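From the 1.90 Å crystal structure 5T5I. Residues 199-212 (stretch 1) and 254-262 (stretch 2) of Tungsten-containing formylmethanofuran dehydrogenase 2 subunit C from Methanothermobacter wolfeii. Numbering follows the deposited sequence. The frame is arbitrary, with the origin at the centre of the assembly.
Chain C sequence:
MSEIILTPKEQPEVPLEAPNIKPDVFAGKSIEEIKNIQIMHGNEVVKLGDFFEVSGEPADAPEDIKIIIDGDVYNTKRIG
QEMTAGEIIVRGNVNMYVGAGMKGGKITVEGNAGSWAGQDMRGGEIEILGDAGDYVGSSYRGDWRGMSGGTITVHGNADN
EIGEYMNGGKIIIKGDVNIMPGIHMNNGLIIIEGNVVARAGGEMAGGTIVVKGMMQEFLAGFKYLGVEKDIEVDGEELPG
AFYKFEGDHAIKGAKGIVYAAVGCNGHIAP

Stretch 1 199-212: RAGGEMAGGTIVVK
Stretch 2 254-262: AKGIVYAAV

Two parallel strands, 208-211 and 256-261, run with axes 4.8 Å apart and N-to-C directions 9° from each other. Before its strand, stretch 1 makes two type II turns, R199 to G202 and G201 to M204, closed by G202 N to R199 O (3.2 Å) and M204 N to G201 O (3.0 Å).

Stretch 2 enters at A254, whose CB rests 3.8 Å from M204 O. K255 N then donates to A205 O (2.9 Å), the first rung of the ladder; a water donates to both K255 O (2.8 Å) and G207 O (3.0 Å). At G256 (phi/psi -71/153) the CA traces come closest, G256 CA lying 3.7 Å from G206 CA. An ideal CB here would lie 2.6 Å from M204 CG, so glycine leaves room for the methionine (chi1 p, chi2 t, chi3 m), whose CE reaches G256 CA at 3.8 Å.

I257 (m, m) pairs with T208 (m) on one face. I257 N donates to G207 O (3.1 Å) and I257 O accepts from I209 N (3.0 Å), so one residue bonds to the neighbours of its partner, the parallel rule. V258 (t) pairs with I209 (m, t) on the face away from T208 and I257: V258 CG2 packs 4.3 Å from I209 CB and 3.9 Å from M204 SD.

Y259 (chi1 m, chi2 -75°) returns to the T208 face, paired with V210 (t). Y259 N donates to I209 O and Y259 O accepts from V211 N, both 2.8 Å. T208 CG2 meets the ring edge at Y259 CD2 (3.9 Å), and V210 CG2 lies 4.1 Å from the same CD2.

A260 pairs with V211 (t) on the I209 face, A260 CA 3.4 Å from V211 O in a CA-H...O contact. A261 N donates to V211 O (3.0 Å), the last rung, and A261 CB sits 3.3 Å from K212 O.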

# COMPACT_ATOMS: atom_id res chain seq x y z
N ARG C 199 -4.21 -19.89 -15.70
CA ARG C 199 -4.52 -19.85 -17.13
C ARG C 199 -5.35 -21.01 -17.67
O ARG C 199 -5.14 -21.41 -18.82
CB ARG C 199 -3.20 -19.72 -17.92
CG ARG C 199 -2.37 -18.51 -17.52
CD ARG C 199 -0.94 -18.54 -18.03
NE ARG C 199 -0.19 -17.43 -17.43
CZ ARG C 199 1.07 -17.11 -17.69
NH1 ARG C 199 1.77 -17.79 -18.59
NH2 ARG C 199 1.63 -16.07 -17.08
N ALA C 200 -6.34 -21.50 -16.91
CA ALA C 200 -7.20 -22.57 -17.42
C ALA C 200 -8.03 -22.01 -18.59
O ALA C 200 -8.55 -20.91 -18.51
CB ALA C 200 -8.15 -23.09 -16.33
N GLY C 201 -8.06 -22.75 -19.69
CA GLY C 201 -8.82 -22.35 -20.86
C GLY C 201 -8.26 -21.18 -21.64
O GLY C 201 -8.98 -20.59 -22.44
N GLY C 202 -6.97 -20.86 -21.43
CA GLY C 202 -6.31 -19.78 -22.15
C GLY C 202 -6.46 -19.97 -23.65
O GLY C 202 -6.20 -21.07 -24.15
N GLU C 203 -6.99 -18.97 -24.35
CA GLU C 203 -7.22 -18.99 -25.80
C GLU C 203 -8.15 -20.13 -26.28
O GLU C 203 -8.11 -20.50 -27.46
CB GLU C 203 -5.87 -18.99 -26.54
CG GLU C 203 -5.08 -17.72 -26.30
CD GLU C 203 -3.65 -17.83 -26.78
OE1 GLU C 203 -2.80 -18.34 -26.02
OE2 GLU C 203 -3.39 -17.44 -27.95
N MET C 204 -9.04 -20.65 -25.42
CA MET C 204 -9.96 -21.70 -25.85
C MET C 204 -11.05 -21.08 -26.75
O MET C 204 -11.45 -19.92 -26.56
CB MET C 204 -10.59 -22.45 -24.64
CG MET C 204 -11.69 -21.67 -23.92
SD MET C 204 -12.37 -22.43 -22.40
CE MET C 204 -12.70 -24.08 -22.94
N ALA C 205 -11.50 -21.85 -27.75
CA ALA C 205 -12.58 -21.47 -28.68
C ALA C 205 -13.88 -22.27 -28.43
O ALA C 205 -14.95 -21.84 -28.85
CB ALA C 205 -12.10 -21.69 -30.11
N GLY C 206 -13.78 -23.39 -27.74
CA GLY C 206 -14.90 -24.28 -27.45
C GLY C 206 -14.50 -25.39 -26.50
O GLY C 206 -13.35 -25.43 -26.04
N GLY C 207 -15.43 -26.28 -26.21
CA GLY C 207 -15.22 -27.36 -25.26
C GLY C 207 -15.53 -26.91 -23.85
O GLY C 207 -15.91 -25.75 -23.61
N THR C 208 -15.36 -27.82 -22.89
CA THR C 208 -15.65 -27.57 -21.48
C THR C 208 -14.49 -27.99 -20.56
O THR C 208 -13.94 -29.07 -20.71
CB THR C 208 -16.94 -28.30 -21.04
OG1 THR C 208 -17.98 -28.03 -21.96
CG2 THR C 208 -17.39 -27.90 -19.66
N ILE C 209 -14.17 -27.15 -19.57
CA ILE C 209 -13.17 -27.42 -18.55
C ILE C 209 -13.90 -27.35 -17.18
O ILE C 209 -14.57 -26.35 -16.91
CB ILE C 209 -11.98 -26.42 -18.59
CG1 ILE C 209 -11.28 -26.48 -19.97
CG2 ILE C 209 -11.00 -26.74 -17.45
CD1 ILE C 209 -10.30 -25.37 -20.21
N VAL C 210 -13.75 -28.38 -16.34
CA VAL C 210 -14.34 -28.40 -14.99
C VAL C 210 -13.20 -28.49 -13.98
O VAL C 210 -12.39 -29.41 -14.05
CB VAL C 210 -15.34 -29.57 -14.76
CG1 VAL C 210 -15.91 -29.53 -13.33
CG2 VAL C 210 -16.47 -29.55 -15.79
N VAL C 211 -13.14 -27.53 -13.04
CA VAL C 211 -12.15 -27.53 -11.95
C VAL C 211 -12.90 -27.69 -10.62
O VAL C 211 -13.68 -26.81 -10.24
CB VAL C 211 -11.27 -26.25 -11.95
CG1 VAL C 211 -10.18 -26.34 -10.88
CG2 VAL C 211 -10.65 -26.02 -13.34
N LYS C 212 -12.69 -28.82 -9.93
CA LYS C 212 -13.34 -29.11 -8.63
C LYS C 212 -12.56 -28.51 -7.45
O LYS C 212 -13.13 -28.28 -6.39
CB LYS C 212 -13.53 -30.60 -8.41
CG LYS C 212 -14.32 -31.30 -9.50
CD LYS C 212 -14.62 -32.74 -9.06
CE LYS C 212 -15.46 -33.51 -10.04
NZ LYS C 212 -15.68 -34.92 -9.59
N ALA C 254 -15.49 -17.06 -29.60
CA ALA C 254 -15.22 -18.06 -28.56
C ALA C 254 -16.50 -18.50 -27.84
O ALA C 254 -17.33 -17.66 -27.50
CB ALA C 254 -14.23 -17.49 -27.54
N LYS C 255 -16.67 -19.81 -27.66
CA LYS C 255 -17.82 -20.43 -26.98
C LYS C 255 -17.40 -21.44 -25.90
O LYS C 255 -18.22 -22.26 -25.48
CB LYS C 255 -18.71 -21.15 -28.01
CG LYS C 255 -19.29 -20.26 -29.10
CD LYS C 255 -20.30 -19.26 -28.56
CE LYS C 255 -21.17 -18.70 -29.66
NZ LYS C 255 -22.06 -17.62 -29.15
N GLY C 256 -16.16 -21.39 -25.44
CA GLY C 256 -15.69 -22.31 -24.41
C GLY C 256 -16.31 -22.04 -23.05
O GLY C 256 -16.72 -20.91 -22.79
N ILE C 257 -16.44 -23.07 -22.21
CA ILE C 257 -17.02 -22.95 -20.87
C ILE C 257 -16.03 -23.45 -19.83
O ILE C 257 -15.46 -24.53 -19.99
CB ILE C 257 -18.39 -23.71 -20.76
CG1 ILE C 257 -19.47 -23.12 -21.69
CG2 ILE C 257 -18.90 -23.75 -19.32
CD1 ILE C 257 -19.94 -21.66 -21.36
N VAL C 258 -15.84 -22.67 -18.75
CA VAL C 258 -15.04 -23.07 -17.60
C VAL C 258 -15.98 -23.10 -16.38
O VAL C 258 -16.62 -22.08 -16.07
CB VAL C 258 -13.81 -22.14 -17.34
CG1 VAL C 258 -13.12 -22.50 -16.02
CG2 VAL C 258 -12.82 -22.21 -18.49
N TYR C 259 -16.06 -24.26 -15.70
CA TYR C 259 -16.83 -24.43 -14.45
C TYR C 259 -15.79 -24.52 -13.30
O TYR C 259 -14.82 -25.26 -13.42
CB TYR C 259 -17.68 -25.71 -14.45
CG TYR C 259 -18.91 -25.64 -15.32
CD1 TYR C 259 -20.03 -24.91 -14.93
CD2 TYR C 259 -19.01 -26.38 -16.50
CE1 TYR C 259 -21.19 -24.88 -15.70
CE2 TYR C 259 -20.18 -26.40 -17.25
CZ TYR C 259 -21.26 -25.63 -16.86
OH TYR C 259 -22.41 -25.65 -17.62
N ALA C 260 -15.98 -23.75 -12.24
CA ALA C 260 -15.07 -23.77 -11.09
C ALA C 260 -15.89 -23.87 -9.80
O ALA C 260 -16.78 -23.04 -9.57
CB ALA C 260 -14.20 -22.51 -11.08
N ALA C 261 -15.61 -24.90 -8.97
CA ALA C 261 -16.33 -25.17 -7.70
C ALA C 261 -16.42 -23.93 -6.81
O ALA C 261 -15.40 -23.28 -6.55
CB ALA C 261 -15.65 -26.29 -6.93
N VAL C 262 -17.65 -23.58 -6.37
CA VAL C 262 -17.86 -22.34 -5.62
C VAL C 262 -17.07 -22.26 -4.29
O VAL C 262 -16.60 -21.17 -3.94
CB VAL C 262 -19.36 -21.98 -5.36
CG1 VAL C 262 -20.14 -21.83 -6.68
CG2 VAL C 262 -20.03 -22.95 -4.40
O HOH W 1 -18.44 -24.98 -24.95